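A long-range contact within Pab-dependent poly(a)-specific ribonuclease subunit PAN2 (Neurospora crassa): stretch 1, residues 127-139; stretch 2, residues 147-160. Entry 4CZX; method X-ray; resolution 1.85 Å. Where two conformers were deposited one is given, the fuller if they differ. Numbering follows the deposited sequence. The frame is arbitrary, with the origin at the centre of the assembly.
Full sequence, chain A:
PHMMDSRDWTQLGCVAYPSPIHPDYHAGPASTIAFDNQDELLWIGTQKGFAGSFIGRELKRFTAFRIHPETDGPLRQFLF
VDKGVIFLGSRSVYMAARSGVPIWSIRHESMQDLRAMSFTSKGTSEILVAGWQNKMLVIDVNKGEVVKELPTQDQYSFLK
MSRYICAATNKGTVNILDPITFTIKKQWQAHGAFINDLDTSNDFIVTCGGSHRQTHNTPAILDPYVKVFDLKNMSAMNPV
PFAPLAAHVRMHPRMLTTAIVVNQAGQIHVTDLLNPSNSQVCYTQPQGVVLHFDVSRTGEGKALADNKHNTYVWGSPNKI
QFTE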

# COMPACT_ATOMS: atom_id res chain seq x y z
N ILE A 127 -4.69 34.99 16.13
CA ILE A 127 -3.55 34.50 16.88
C ILE A 127 -2.22 35.06 16.37
O ILE A 127 -2.10 35.46 15.21
N LEU A 128 -1.25 35.08 17.27
CA LEU A 128 0.13 35.41 16.93
C LEU A 128 0.94 34.13 16.99
O LEU A 128 0.81 33.37 17.94
N VAL A 129 1.78 33.87 15.98
CA VAL A 129 2.60 32.67 16.04
C VAL A 129 4.05 33.08 15.83
O VAL A 129 4.35 34.00 15.07
N ALA A 130 4.94 32.40 16.54
CA ALA A 130 6.36 32.74 16.54
C ALA A 130 7.18 31.51 16.91
O ALA A 130 6.62 30.46 17.24
N GLY A 131 8.50 31.64 16.86
CA GLY A 131 9.33 30.54 17.29
C GLY A 131 10.80 30.88 17.23
O GLY A 131 11.20 32.04 17.41
N TRP A 132 11.62 29.88 16.96
CA TRP A 132 13.06 30.09 16.93
C TRP A 132 13.43 30.52 15.51
O TRP A 132 14.04 29.77 14.75
N GLN A 133 13.03 31.73 15.17
CA GLN A 133 13.17 32.30 13.84
C GLN A 133 12.92 33.79 13.99
O GLN A 133 12.39 34.22 15.02
N ASN A 134 13.25 34.59 12.98
CA ASN A 134 13.17 36.03 13.17
C ASN A 134 11.97 36.67 12.48
O ASN A 134 11.93 37.88 12.25
N LYS A 135 10.96 35.85 12.19
CA LYS A 135 9.68 36.33 11.72
C LYS A 135 8.57 35.87 12.65
O LYS A 135 8.67 34.80 13.26
N MET A 136 7.53 36.69 12.78
CA MET A 136 6.29 36.28 13.43
C MET A 136 5.15 36.44 12.44
O MET A 136 5.23 37.24 11.51
N LEU A 137 4.08 35.67 12.62
CA LEU A 137 2.92 35.77 11.74
C LEU A 137 1.65 35.98 12.54
O LEU A 137 1.47 35.39 13.60
N VAL A 138 0.79 36.83 12.01
CA VAL A 138 -0.53 37.06 12.57
C VAL A 138 -1.56 36.32 11.70
O VAL A 138 -1.58 36.48 10.48
N ILE A 139 -2.40 35.50 12.33
CA ILE A 139 -3.38 34.68 11.61
C ILE A 139 -4.82 35.02 12.01
O ILE A 139 -5.15 35.07 13.20
N VAL A 147 -2.52 37.27 7.96
CA VAL A 147 -2.92 38.64 7.63
C VAL A 147 -1.76 39.62 7.79
O VAL A 147 -1.81 40.74 7.30
N LYS A 148 -0.70 39.18 8.47
CA LYS A 148 0.43 40.04 8.72
C LYS A 148 1.68 39.22 9.01
O LYS A 148 1.61 38.16 9.62
N GLU A 149 2.82 39.72 8.55
CA GLU A 149 4.11 39.14 8.88
C GLU A 149 4.95 40.19 9.59
O GLU A 149 5.01 41.32 9.14
N LEU A 150 5.56 39.83 10.72
CA LEU A 150 6.33 40.79 11.51
C LEU A 150 7.76 40.32 11.77
O LEU A 150 8.00 39.15 12.03
N PRO A 151 8.71 41.26 11.71
CA PRO A 151 10.08 40.95 12.11
C PRO A 151 10.18 40.84 13.62
O PRO A 151 9.44 41.52 14.33
N THR A 152 11.07 39.99 14.11
CA THR A 152 11.37 39.99 15.53
C THR A 152 12.86 39.75 15.74
O THR A 152 13.49 38.95 15.04
N GLN A 153 13.44 40.48 16.70
CA GLN A 153 14.84 40.29 17.04
C GLN A 153 14.98 39.16 18.04
O GLN A 153 15.97 38.41 18.01
N ASP A 154 13.99 39.02 18.90
CA ASP A 154 13.98 37.97 19.90
C ASP A 154 13.20 36.75 19.40
O ASP A 154 12.15 36.89 18.78
N GLN A 155 13.73 35.57 19.67
CA GLN A 155 13.07 34.33 19.29
C GLN A 155 12.35 33.76 20.51
O GLN A 155 12.83 33.89 21.63
N TYR A 156 11.17 33.18 20.28
CA TYR A 156 10.28 32.85 21.38
C TYR A 156 10.02 31.36 21.57
O TYR A 156 9.84 30.63 20.59
N SER A 157 9.94 30.93 22.83
CA SER A 157 9.53 29.56 23.16
C SER A 157 8.09 29.44 23.67
O SER A 157 7.51 28.36 23.60
N PHE A 158 7.56 30.53 24.22
CA PHE A 158 6.19 30.59 24.74
C PHE A 158 5.56 31.94 24.43
O PHE A 158 6.25 32.97 24.44
N LEU A 159 4.25 31.92 24.21
CA LEU A 159 3.42 33.11 24.07
C LEU A 159 2.11 32.86 24.80
O LEU A 159 1.53 31.79 24.66
N LYS A 160 1.65 33.82 25.60
CA LYS A 160 0.30 33.73 26.13
C LYS A 160 -0.28 35.11 26.41
O LYS A 160 0.37 35.98 27.00

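What sets the direction of each side chain? Strands 135-139 and 147-151 run antiparallel, joined by hydrogen bonds such as Met 136 N to Leu 150 O at 2.6 Å and Val 138 N to Lys 148 O at 2.9 Å. Alternation along this ladder sends Met 136, Val 138, Lys 148 and Leu 150 to one face, and Lys 135, Leu 137, Glu 149 and Pro 151 to the other.

Which apolar groups pack between the two stretches? Val 138, in the t rotamer, places CG1 3.7 Å from Val 147 CG2 and CG2 3.8 Å from Leu 150 CD1. Met 136 (chi1 m, chi2 t, chi3 m) reaches further: its CG lies 3.7 Å from Thr 152 CG2, and its SD sits 3.8 Å from Tyr 156 CE2, at the edge of the ring. Ala 130 CB meets that ring edge too, 4.0 Å from Tyr 156 CD2. Leu 159 (m, t) points toward strand 127-131, where its CD1 packs 3.9 Å from Ala 130 CB and 4.1 Å from Leu 128 CD2.

Where do charges pair? On the face of Lys 135 and Glu 149, Lys 135 NZ forms a salt bridge with Glu 149 OE2 at 3.0 Å. Glu 149 extends with chi1 and chi2 both t, which brings its carboxylate to the lysine two residue pairs along the ladder, the next position on the same face.

How do polar side chains hold the loops? Trp 132 (chi1 m) has its CB directed away overall, yet its indole swings back so that NE1 donates to Ser 157 OG at 3.0 Å, near the ring plane. Asn 134, also m, donates from ND2 to Thr 152 O at 3.1 Å, while Thr 152 N returns a bond to Asn 134 O at 2.9 Å. Gln 155 points toward stretch 1, its OE1 3.4 Å from Trp 132 CA.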

# COMPACT_ATOMS: atom_id res chain seq x y z
CB ILE A 127 -3.46 32.96 16.86
CG1 ILE A 127 -3.41 32.43 15.42
CG2 ILE A 127 -4.59 32.35 17.65
CD1 ILE A 127 -3.25 30.92 15.33
CB LEU A 128 0.69 36.45 17.91
CG LEU A 128 2.18 36.78 17.80
CD1 LEU A 128 2.49 37.56 16.53
CD2 LEU A 128 2.64 37.56 19.04
CB VAL A 129 2.17 31.58 15.00
CG1 VAL A 129 0.66 31.29 15.09
CG2 VAL A 129 2.58 31.95 13.59
CB ALA A 130 6.65 33.89 17.52
CB TRP A 132 13.81 28.84 17.38
CG TRP A 132 13.62 28.53 18.86
CD1 TRP A 132 12.66 29.04 19.69
CD2 TRP A 132 14.41 27.65 19.66
NE1 TRP A 132 12.80 28.52 20.96
CE2 TRP A 132 13.87 27.66 20.96
CE3 TRP A 132 15.53 26.84 19.40
CZ2 TRP A 132 14.41 26.91 22.01
CZ3 TRP A 132 16.06 26.09 20.43
CH2 TRP A 132 15.50 26.13 21.72
CB GLN A 133 12.18 31.68 12.85
CG GLN A 133 10.73 31.81 13.30
CD GLN A 133 9.74 31.31 12.26
OE1 GLN A 133 9.87 30.19 11.77
NE2 GLN A 133 8.77 32.15 11.90
CB ASN A 134 14.48 36.67 12.71
CG ASN A 134 15.65 36.25 13.58
OD1 ASN A 134 16.55 35.55 13.13
ND2 ASN A 134 15.63 36.68 14.84
CB LYS A 135 9.37 35.84 10.31
CG LYS A 135 9.88 36.73 9.19
CD LYS A 135 11.23 36.29 8.70
CE LYS A 135 11.47 36.73 7.25
NZ LYS A 135 10.70 35.92 6.27
CB MET A 136 6.00 37.10 14.69
CG MET A 136 7.14 37.11 15.70
SD MET A 136 6.64 37.89 17.25
CE MET A 136 6.36 39.58 16.72
CB LEU A 137 2.78 34.53 10.86
CG LEU A 137 3.95 34.21 9.93
CD1 LEU A 137 4.84 33.14 10.54
CD2 LEU A 137 3.43 33.80 8.56
CB VAL A 138 -0.85 38.56 12.65
CG1 VAL A 138 -2.17 38.76 13.36
CG2 VAL A 138 0.26 39.32 13.38
CB ILE A 139 -3.12 33.17 11.86
CG1 ILE A 139 -1.83 32.74 11.16
CG2 ILE A 139 -4.30 32.32 11.39
CD1 ILE A 139 -1.29 31.37 11.60
CB VAL A 147 -4.09 39.12 8.51
CG1 VAL A 147 -5.33 38.30 8.19
CG2 VAL A 147 -3.74 39.01 9.98
CB LYS A 148 0.13 40.97 9.89
CG LYS A 148 0.99 42.21 9.97
CD LYS A 148 0.26 43.28 10.77
CE LYS A 148 0.91 44.65 10.59
NZ LYS A 148 -0.11 45.74 10.63
CB GLU A 149 4.81 38.64 7.61
CG GLU A 149 6.18 38.03 7.85
CD GLU A 149 6.70 37.30 6.62
OE1 GLU A 149 5.90 36.99 5.72
OE2 GLU A 149 7.92 37.04 6.57
CB LEU A 150 5.64 41.04 12.85
CG LEU A 150 4.17 41.45 12.76
CD1 LEU A 150 3.45 41.18 14.07
CD2 LEU A 150 4.08 42.91 12.38
CB PRO A 151 10.87 42.16 11.61
CG PRO A 151 9.89 43.28 11.70
CD PRO A 151 8.56 42.68 11.33
CB THR A 152 10.55 38.93 16.30
OG1 THR A 152 10.86 39.01 17.69
CG2 THR A 152 10.83 37.54 15.79
CB GLN A 153 15.43 41.58 17.59
CG GLN A 153 15.58 42.67 16.55
CD GLN A 153 16.74 43.60 16.85
OE1 GLN A 153 16.75 44.30 17.87
NE2 GLN A 153 17.73 43.60 15.97
CB ASP A 154 13.38 38.48 21.22
CG ASP A 154 14.25 39.55 21.88
OD1 ASP A 154 15.48 39.35 21.98
OD2 ASP A 154 13.70 40.59 22.30
CB GLN A 155 14.09 33.33 18.73
CG GLN A 155 14.80 33.87 17.50
CD GLN A 155 15.74 32.86 16.89
OE1 GLN A 155 15.94 31.77 17.44
NE2 GLN A 155 16.33 33.20 15.74
CB TYR A 156 8.94 33.59 21.19
CG TYR A 156 9.08 35.09 21.29
CD1 TYR A 156 9.51 35.69 22.46
CD2 TYR A 156 8.80 35.91 20.20
CE1 TYR A 156 9.64 37.07 22.56
CE2 TYR A 156 8.92 37.29 20.29
CZ TYR A 156 9.35 37.87 21.49
OH TYR A 156 9.49 39.23 21.60
CB SER A 157 10.48 28.96 24.20
OG SER A 157 11.81 28.92 23.71
CB PHE A 158 6.12 30.41 26.26
CG PHE A 158 6.58 29.07 26.75
CD1 PHE A 158 7.91 28.88 27.09
CD2 PHE A 158 5.69 28.03 26.92
CE1 PHE A 158 8.35 27.65 27.54
CE2 PHE A 158 6.12 26.80 27.38
CZ PHE A 158 7.45 26.61 27.70
CB LEU A 159 3.14 33.43 22.60
CG LEU A 159 4.31 33.80 21.68
CD1 LEU A 159 3.85 33.82 20.22
CD2 LEU A 159 4.84 35.16 22.08
CB LYS A 160 0.25 32.87 27.41
CG LYS A 160 -1.15 32.79 28.04
CD LYS A 160 -1.32 31.58 28.96
CE LYS A 160 -2.67 31.62 29.70
NZ LYS A 160 -2.88 30.39 30.52